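Local structure of methyltransferase small domain-containing protein (Thermoplasma acidophilum, 1NE2) at residues B[6-9]-B[10-13]. The protein is of unknown function but is probably a methyltransferase of the S-adenosylmethionine-dependent, Rossmann-like family. Numbering follows the deposited sequence.
Sequences IKND and LEIR
The ammonium group of K7 is gripped by two oxygens: its NZ lies 2.8 Å from E11 OE1 in a salt bridge, and it also hydrogen-bonds to S35 OG at the start of helix 34-46. Lysine and glutamate four residues apart stand one turn from each other on helix 6-14, and here they run side by side, pointing the same way. The lysine chain leaves with CG anti to the backbone N (chi1 -172°) and bends at chi2, which carries NZ up to the carboxylate; the glutamate simply extends. NZ approaches OE1 from the syn side, though 32° out of the carboxylate plane, and K7 CE rests 3.7 Å from the same oxygen. With an alanine here instead of K7, the E11 carboxylate is likely to lose its charged partner, and the polar link to helix 34-46 would probably go too.

The backbone keeps alpha-helical i to i+4 hydrogen bonds, with L10 N to I6 O and E11 N to K7 O both 2.9 Å, and I12 N to N8 O 3.1 Å. N8 and D9 turn back to M4, just before the helix: N8 ND2 bonds to M4 O, and D9 OD1 makes a weak hydrogen bond with M4 N. Leucine suits position 10, which is buried against I42, L71 and L72; I6, one turn earlier, stays exposed, but its side chain also touches I42 and L72. Apolar contact thus seats the helix on its neighbours, while the K7-E11 ion pair spans one of its turns and joins the two segments by charge.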
ATOM      1  N   ILE B   6     -18.531   7.644 -15.437  1.00 30.81           N
ATOM      2  CA  ILE B   6     -17.780   7.309 -14.232  1.00 29.54           C
ATOM      3  C   ILE B   6     -17.323   8.557 -13.471  1.00 28.57           C
ATOM      4  O   ILE B   6     -17.228   8.542 -12.245  1.00 26.16           O
ATOM      5  CB  ILE B   6     -16.556   6.429 -14.584  1.00 27.17           C
ATOM      6  CG1 ILE B   6     -15.922   5.875 -13.309  1.00 26.48           C
ATOM      7  CG2 ILE B   6     -15.551   7.239 -15.395  1.00 28.56           C
ATOM      8  CD1 ILE B   6     -14.789   4.909 -13.560  1.00 30.10           C
ATOM      9  N   LYS B   7     -17.046   9.638 -14.194  1.00 28.11           N
ATOM     10  CA  LYS B   7     -16.602  10.869 -13.548  1.00 28.17           C
ATOM     11  C   LYS B   7     -17.741  11.414 -12.690  1.00 28.69           C
ATOM     12  O   LYS B   7     -17.527  11.826 -11.550  1.00 27.76           O
ATOM     13  CB  LYS B   7     -16.160  11.887 -14.610  1.00 29.14           C
ATOM     14  CG  LYS B   7     -15.500  13.159 -14.076  1.00 33.23           C
ATOM     15  CD  LYS B   7     -16.526  14.234 -13.740  1.00 33.38           C
ATOM     16  CE  LYS B   7     -15.860  15.564 -13.409  1.00 33.21           C
ATOM     17  NZ  LYS B   7     -16.869  16.621 -13.119  1.00 36.08           N
ATOM     18  N   ASN B   8     -18.959  11.393 -13.227  1.00 27.08           N
ATOM     19  CA  ASN B   8     -20.109  11.883 -12.478  1.00 27.84           C
ATOM     20  C   ASN B   8     -20.490  10.933 -11.352  1.00 24.89           C
ATOM     21  O   ASN B   8     -20.866  11.375 -10.267  1.00 22.99           O
ATOM     22  CB  ASN B   8     -21.310  12.091 -13.404  1.00 34.31           C
ATOM     23  CG  ASN B   8     -21.181  13.341 -14.250  1.00 40.09           C
ATOM     24  OD1 ASN B   8     -20.990  14.439 -13.726  1.00 42.97           O
ATOM     25  ND2 ASN B   8     -21.288  13.180 -15.563  1.00 42.56           N
ATOM     26  N   ASP B   9     -20.382   9.633 -11.607  1.00 20.62           N
ATOM     27  CA  ASP B   9     -20.719   8.635 -10.597  1.00 21.73           C
ATOM     28  C   ASP B   9     -19.745   8.700  -9.421  1.00 20.32           C
ATOM     29  O   ASP B   9     -20.139   8.512  -8.270  1.00 20.03           O
ATOM     30  CB  ASP B   9     -20.714   7.227 -11.202  1.00 26.22           C
ATOM     31  CG  ASP B   9     -21.780   7.044 -12.272  1.00 32.76           C
ATOM     32  OD1 ASP B   9     -22.803   7.761 -12.223  1.00 32.85           O
ATOM     33  OD2 ASP B   9     -21.603   6.172 -13.153  1.00 31.51           O
ATOM     34  N   LEU B  10     -18.472   8.960  -9.712  1.00 16.43           N
ATOM     35  CA  LEU B  10     -17.466   9.073  -8.661  1.00 17.79           C
ATOM     36  C   LEU B  10     -17.692  10.378  -7.910  1.00 17.36           C
ATOM     37  O   LEU B  10     -17.671  10.417  -6.680  1.00 17.17           O
ATOM     38  CB  LEU B  10     -16.051   9.079  -9.259  1.00 15.98           C
ATOM     39  CG  LEU B  10     -14.901   9.334  -8.276  1.00 17.36           C
ATOM     40  CD1 LEU B  10     -14.836   8.224  -7.231  1.00 18.42           C
ATOM     41  CD2 LEU B  10     -13.584   9.413  -9.042  1.00 15.20           C
ATOM     42  N   GLU B  11     -17.913  11.447  -8.667  1.00 17.07           N
ATOM     43  CA  GLU B  11     -18.133  12.757  -8.078  1.00 18.08           C
ATOM     44  C   GLU B  11     -19.225  12.755  -7.013  1.00 18.53           C
ATOM     45  O   GLU B  11     -19.046  13.340  -5.944  1.00 16.73           O
ATOM     46  CB  GLU B  11     -18.472  13.783  -9.166  1.00 17.85           C
ATOM     47  CG  GLU B  11     -18.326  15.221  -8.686  1.00 20.28           C
ATOM     48  CD  GLU B  11     -18.762  16.248  -9.721  1.00 23.13           C
ATOM     49  OE1 GLU B  11     -18.503  16.039 -10.923  1.00 22.57           O
ATOM     50  OE2 GLU B  11     -19.356  17.273  -9.322  1.00 21.22           O
ATOM     51  N   ILE B  12     -20.351  12.093  -7.281  1.00 17.05           N
ATOM     52  CA  ILE B  12     -21.425  12.079  -6.297  1.00 20.91           C
ATOM     53  C   ILE B  12     -21.047  11.307  -5.043  1.00 22.24           C
ATOM     54  O   ILE B  12     -21.559  11.590  -3.963  1.00 22.00           O
ATOM     55  CB  ILE B  12     -22.751  11.526  -6.884  1.00 24.25           C
ATOM     56  CG1 ILE B  12     -22.540  10.140  -7.483  1.00 26.66           C
ATOM     57  CG2 ILE B  12     -23.288  12.489  -7.929  1.00 23.85           C
ATOM     58  CD1 ILE B  12     -23.807   9.522  -8.028  1.00 31.31           C
ATOM     59  N   ARG B  13     -20.145  10.335  -5.169  1.00 20.14           N
ATOM     60  CA  ARG B  13     -19.714   9.596  -3.991  1.00 20.15           C
ATOM     61  C   ARG B  13     -18.762  10.478  -3.184  1.00 19.07           C
ATOM     62  O   ARG B  13     -18.758  10.442  -1.954  1.00 22.79           O
ATOM     63  CB  ARG B  13     -19.034   8.278  -4.391  1.00 19.69           C
ATOM     64  CG  ARG B  13     -19.995   7.243  -4.981  1.00 23.40           C
ATOM     65  CD  ARG B  13     -21.038   6.802  -3.949  1.00 30.54           C
ATOM     66  NE  ARG B  13     -20.459   6.002  -2.872  1.00 34.81           N
ATOM     67  CZ  ARG B  13     -20.240   4.689  -2.942  1.00 32.96           C
ATOM     68  NH1 ARG B  13     -20.553   4.014  -4.039  1.00 34.54           N
ATOM     69  NH2 ARG B  13     -19.702   4.053  -1.911  1.00 36.73           N
TER